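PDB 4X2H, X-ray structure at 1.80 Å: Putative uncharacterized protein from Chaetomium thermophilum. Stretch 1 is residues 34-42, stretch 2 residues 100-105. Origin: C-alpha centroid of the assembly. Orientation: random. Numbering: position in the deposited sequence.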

ATOM      1  N   ALA B  34      -7.626  22.295   7.808  1.00 14.82           N
ATOM      2  CA  ALA B  34      -8.733  23.229   7.991  1.00 18.52           C
ATOM      3  C   ALA B  34      -9.986  22.804   7.231  1.00 17.21           C
ATOM      4  O   ALA B  34     -11.082  22.764   7.787  1.00 16.04           O
ATOM      5  CB  ALA B  34      -8.308  24.625   7.550  1.00 19.94           C
ATOM      6  N   THR B  35      -9.822  22.493   5.951  1.00 14.94           N
ATOM      7  CA  THR B  35     -10.955  22.167   5.097  1.00 14.20           C
ATOM      8  C   THR B  35     -11.581  20.821   5.464  1.00 15.86           C
ATOM      9  O   THR B  35     -12.804  20.701   5.540  1.00 16.57           O
ATOM     10  CB  THR B  35     -10.535  22.165   3.616  1.00 18.70           C
ATOM     11  OG1 THR B  35     -10.364  23.519   3.179  1.00 18.27           O
ATOM     12  CG2 THR B  35     -11.581  21.494   2.735  1.00 19.53           C
ATOM     13  N   TYR B  36     -10.757  19.805   5.689  1.00 13.74           N
ATOM     14  CA  TYR B  36     -11.290  18.494   6.039  1.00  8.93           C
ATOM     15  C   TYR B  36     -11.947  18.528   7.414  1.00 14.02           C
ATOM     16  O   TYR B  36     -12.923  17.822   7.652  1.00 17.96           O
ATOM     17  CB  TYR B  36     -10.192  17.435   5.988  1.00 13.84           C
ATOM     18  CG  TYR B  36      -9.886  16.965   4.584  1.00 11.37           C
ATOM     19  CD1 TYR B  36     -10.903  16.566   3.726  1.00 13.63           C
ATOM     20  CD2 TYR B  36      -8.590  16.937   4.113  1.00 12.07           C
ATOM     21  CE1 TYR B  36     -10.629  16.136   2.438  1.00 10.62           C
ATOM     22  CE2 TYR B  36      -8.305  16.512   2.826  1.00 15.29           C
ATOM     23  CZ  TYR B  36      -9.326  16.115   1.995  1.00 12.57           C
ATOM     24  OH  TYR B  36      -9.034  15.695   0.716  1.00 13.81           O
ATOM     25  N   THR B  37     -11.433  19.369   8.307  1.00 12.08           N
ATOM     26  CA  THR B  37     -12.011  19.494   9.639  1.00 15.46           C
ATOM     27  C   THR B  37     -13.387  20.151   9.561  1.00 18.84           C
ATOM     28  O   THR B  37     -14.331  19.704  10.212  1.00 18.69           O
ATOM     29  CB  THR B  37     -11.094  20.302  10.573  1.00 18.78           C
ATOM     30  OG1 THR B  37      -9.880  19.569  10.794  1.00 19.57           O
ATOM     31  CG2 THR B  37     -11.767  20.561  11.917  1.00 22.98           C
ATOM     32  N   LYS B  38     -13.502  21.207   8.761  1.00 17.65           N
ATOM     33  CA  LYS B  38     -14.787  21.878   8.573  1.00 17.35           C
ATOM     34  C   LYS B  38     -15.787  20.929   7.922  1.00 20.36           C
ATOM     35  O   LYS B  38     -16.978  20.952   8.236  1.00 22.80           O
ATOM     36  CB  LYS B  38     -14.618  23.138   7.717  1.00 20.33           C
ATOM     37  CG  LYS B  38     -15.882  23.982   7.569  1.00 26.95           C
ATOM     38  CD  LYS B  38     -16.159  24.804   8.822  1.00 34.75           C
ATOM     39  CE  LYS B  38     -17.476  25.562   8.717  1.00 41.35           C
ATOM     40  NZ  LYS B  38     -18.188  25.616  10.027  1.00 44.44           N
ATOM     41  N   ALA B  39     -15.292  20.093   7.016  1.00 15.39           N
ATOM     42  CA  ALA B  39     -16.136  19.158   6.286  1.00 16.00           C
ATOM     43  C   ALA B  39     -16.515  17.945   7.133  1.00 16.65           C
ATOM     44  O   ALA B  39     -17.377  17.161   6.742  1.00 19.89           O
ATOM     45  CB  ALA B  39     -15.434  18.709   5.014  1.00 13.51           C
ATOM     46  N   GLY B  40     -15.871  17.795   8.285  1.00 16.81           N
ATOM     47  CA  GLY B  40     -16.166  16.697   9.190  1.00 22.12           C
ATOM     48  C   GLY B  40     -15.541  15.383   8.760  1.00 18.10           C
ATOM     49  O   GLY B  40     -16.115  14.320   8.969  1.00 19.00           O
ATOM     50  N   HIS B  41     -14.363  15.454   8.153  1.00 17.48           N
ATOM     51  CA  HIS B  41     -13.640  14.244   7.785  1.00 16.35           C
ATOM     52  C   HIS B  41     -13.379  13.431   9.047  1.00 17.18           C
ATOM     53  O   HIS B  41     -13.054  13.996  10.090  1.00 17.11           O
ATOM     54  CB  HIS B  41     -12.324  14.578   7.081  1.00 13.56           C
ATOM     55  CG  HIS B  41     -11.732  13.426   6.328  1.00 14.49           C
ATOM     56  ND1 HIS B  41     -11.123  12.361   6.952  1.00 15.86           N
ATOM     57  CD2 HIS B  41     -11.662  13.174   4.998  1.00 17.03           C
ATOM     58  CE1 HIS B  41     -10.703  11.500   6.041  1.00 17.41           C
ATOM     59  NE2 HIS B  41     -11.016  11.971   4.847  1.00 15.37           N
ATOM     60  N   PRO B  42     -13.541  12.104   8.973  1.00 15.64           N
ATOM     61  CA  PRO B  42     -13.208  11.330  10.170  1.00 17.31           C
ATOM     62  C   PRO B  42     -11.718  11.425  10.485  1.00 16.05           C
ATOM     63  O   PRO B  42     -10.939  11.774   9.601  1.00 18.59           O
ATOM     64  CB  PRO B  42     -13.611   9.899   9.796  1.00 19.85           C
ATOM     65  CG  PRO B  42     -13.655   9.879   8.308  1.00 22.35           C
ATOM     66  CD  PRO B  42     -14.059  11.255   7.887  1.00 20.00           C
ATOM     67  N   ASP B 100     -11.544  10.756  -9.196  1.00 15.31           N
ATOM     68  CA  ASP B 100     -12.606  11.758  -9.141  1.00 14.82           C
ATOM     69  C   ASP B 100     -12.938  12.065  -7.687  1.00 15.57           C
ATOM     70  O   ASP B 100     -14.101  12.141  -7.306  1.00 15.66           O
ATOM     71  CB  ASP B 100     -13.853  11.266  -9.885  1.00 14.53           C
ATOM     72  CG  ASP B 100     -14.899  12.360 -10.086  1.00 21.76           C
ATOM     73  OD1 ASP B 100     -14.542  13.558 -10.079  1.00 21.65           O
ATOM     74  OD2 ASP B 100     -16.087  12.010 -10.246  1.00 23.09           O
ATOM     75  N   TYR B 101     -11.906  12.219  -6.871  1.00 15.00           N
ATOM     76  CA  TYR B 101     -12.100  12.461  -5.449  1.00 13.33           C
ATOM     77  C   TYR B 101     -12.747  13.828  -5.245  1.00 16.36           C
ATOM     78  O   TYR B 101     -12.263  14.829  -5.780  1.00 19.45           O
ATOM     79  CB  TYR B 101     -10.765  12.364  -4.711  1.00 10.84           C
ATOM     80  CG  TYR B 101     -10.896  12.479  -3.215  1.00 10.09           C
ATOM     81  CD1 TYR B 101     -11.127  11.355  -2.434  1.00 10.50           C
ATOM     82  CD2 TYR B 101     -10.800  13.709  -2.584  1.00  8.58           C
ATOM     83  CE1 TYR B 101     -11.254  11.456  -1.063  1.00 12.92           C
ATOM     84  CE2 TYR B 101     -10.925  13.822  -1.221  1.00  9.79           C
ATOM     85  CZ  TYR B 101     -11.151  12.692  -0.463  1.00 11.17           C
ATOM     86  OH  TYR B 101     -11.277  12.807   0.900  1.00 11.16           O
ATOM     87  N   ARG B 102     -13.847  13.863  -4.491  1.00 15.33           N
ATOM     88  CA  ARG B 102     -14.651  15.078  -4.356  1.00 18.65           C
ATOM     89  C   ARG B 102     -14.920  15.513  -2.922  1.00 17.06           C
ATOM     90  O   ARG B 102     -15.480  16.589  -2.708  1.00 14.80           O
ATOM     91  CB  ARG B 102     -16.012  14.901  -5.033  1.00 21.26           C
ATOM     92  CG  ARG B 102     -15.967  14.403  -6.451  1.00 27.81           C
ATOM     93  CD  ARG B 102     -17.286  14.659  -7.156  1.00 36.32           C
ATOM     94  NE  ARG B 102     -17.109  14.767  -8.600  1.00 40.73           N
ATOM     95  CZ  ARG B 102     -17.868  15.508  -9.401  1.00 41.81           C
ATOM     96  NH1 ARG B 102     -18.873  16.222  -8.907  1.00 38.90           N
ATOM     97  NH2 ARG B 102     -17.621  15.538 -10.701  1.00 43.07           N
ATOM     98  N   PHE B 103     -14.574  14.695  -1.936  1.00 12.67           N
ATOM     99  CA  PHE B 103     -14.983  15.032  -0.579  1.00 12.12           C
ATOM    100  C   PHE B 103     -14.293  16.302  -0.100  1.00 15.01           C
ATOM    101  O   PHE B 103     -13.070  16.424  -0.167  1.00 12.28           O
ATOM    102  CB  PHE B 103     -14.712  13.904   0.414  1.00 13.37           C
ATOM    103  CG  PHE B 103     -15.170  14.238   1.800  1.00 12.80           C
ATOM    104  CD1 PHE B 103     -16.521  14.203   2.112  1.00 16.17           C
ATOM    105  CD2 PHE B 103     -14.274  14.646   2.768  1.00 14.68           C
ATOM    106  CE1 PHE B 103     -16.965  14.539   3.375  1.00 18.37           C
ATOM    107  CE2 PHE B 103     -14.712  14.985   4.042  1.00 16.31           C
ATOM    108  CZ  PHE B 103     -16.063  14.929   4.341  1.00 16.95           C
ATOM    109  N   ALA B 104     -15.113  17.245   0.363  1.00 19.14           N
ATOM    110  CA  ALA B 104     -14.662  18.531   0.893  1.00 19.22           C
ATOM    111  C   ALA B 104     -14.053  19.428  -0.187  1.00 15.06           C
ATOM    112  O   ALA B 104     -13.494  20.475   0.119  1.00 13.64           O
ATOM    113  CB  ALA B 104     -13.660  18.315   2.031  1.00 22.32           C
ATOM    114  N   ALA B 105     -14.180  19.020  -1.445  1.00 14.25           N
ATOM    115  CA  ALA B 105     -13.537  19.721  -2.548  1.00 17.54           C
ATOM    116  C   ALA B 105     -14.171  21.085  -2.813  1.00 20.08           C
ATOM    117  O   ALA B 105     -15.393  21.192  -2.870  1.00 19.31           O
ATOM    118  CB  ALA B 105     -13.598  18.874  -3.810  1.00 18.27           C
TER
HETATM  119  O   HOH W   1     -11.303  10.693   2.583  1.00 16.11           O

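The loop from D100 to A105 packs against the last turns of the helix that begins stretch 1 and against the residues that follow it. No direct hydrogen bond joins the two segments; the contact rests on apolar packing, supplemented by one bridging water, and buries 312 Å² in total.

D100 does not reach stretch 1. Its OD1 instead accepts a hydrogen bond from R102 NE at 3.2 Å, part of a salt bridge between the two residues; neither side chain reaches stretch 1.

Y101 is buried, and its CA-to-CB bond points toward stretch 1. Its CE2 lies 3.3 Å from Y36 OH, a close approach in which the hydroxyl of Y36 finds its hydrogen bonding elsewhere in the structure. The hydroxyl of Y101 sits near the plane of the H41 ring, but at 4.0 Å from H41 NE2 to Y101 OH the two are too far apart to bond directly. Water 1 fills the gap, 2.6 Å from H41 NE2 and 2.7 Å from Y101 OH. The other ring nitrogen, H41 ND1, donates to P42 O at 2.7 Å with a nearly linear geometry, so both ring nitrogens are satisfied and the ring is held at two points.

F103 has the largest area covered by stretch 1. Its ring, with chi1 in the t well, reaches Y36, A39 and H41: F103 CD2 is 4.0 Å from Y36 CE1, F103 CZ is 3.9 Å from A39 CB, and F103 CE2 is 3.7 Å from H41 CD2. The imidazole and phenyl planes meet obliquely at 68°, with centroids 5.6 Å apart. F103 CZ also comes within 3.5 Å of A39 O. G40 is the first residue to leave helical phi/psi. There a Schellman motif, with H41 N bonded to Y36 O at 2.8 Å and G40 N to T37 O at 3.1 Å, turns the chain through a positive phi at G40, a conformation that favours glycine. The carbonyl of F103 meets the edge of the Y36 ring, with F103 O 3.6 Å from Y36 CE1.

The nearest pair of CA atoms across the contact is A104 CA and A39 CA, 5.6 Å apart. The two methyl groups meet directly, A104 CB 3.5 Å from A39 CB; A104 CB is also 3.7 Å from Y36 CD1. A104 O is 3.4 Å from T35 CG2. A104 occupies the positive-phi position of a type II turn closed by A105 N to R102 O at 3.0 Å. Beyond it, A105 points away from the helix and makes no contact.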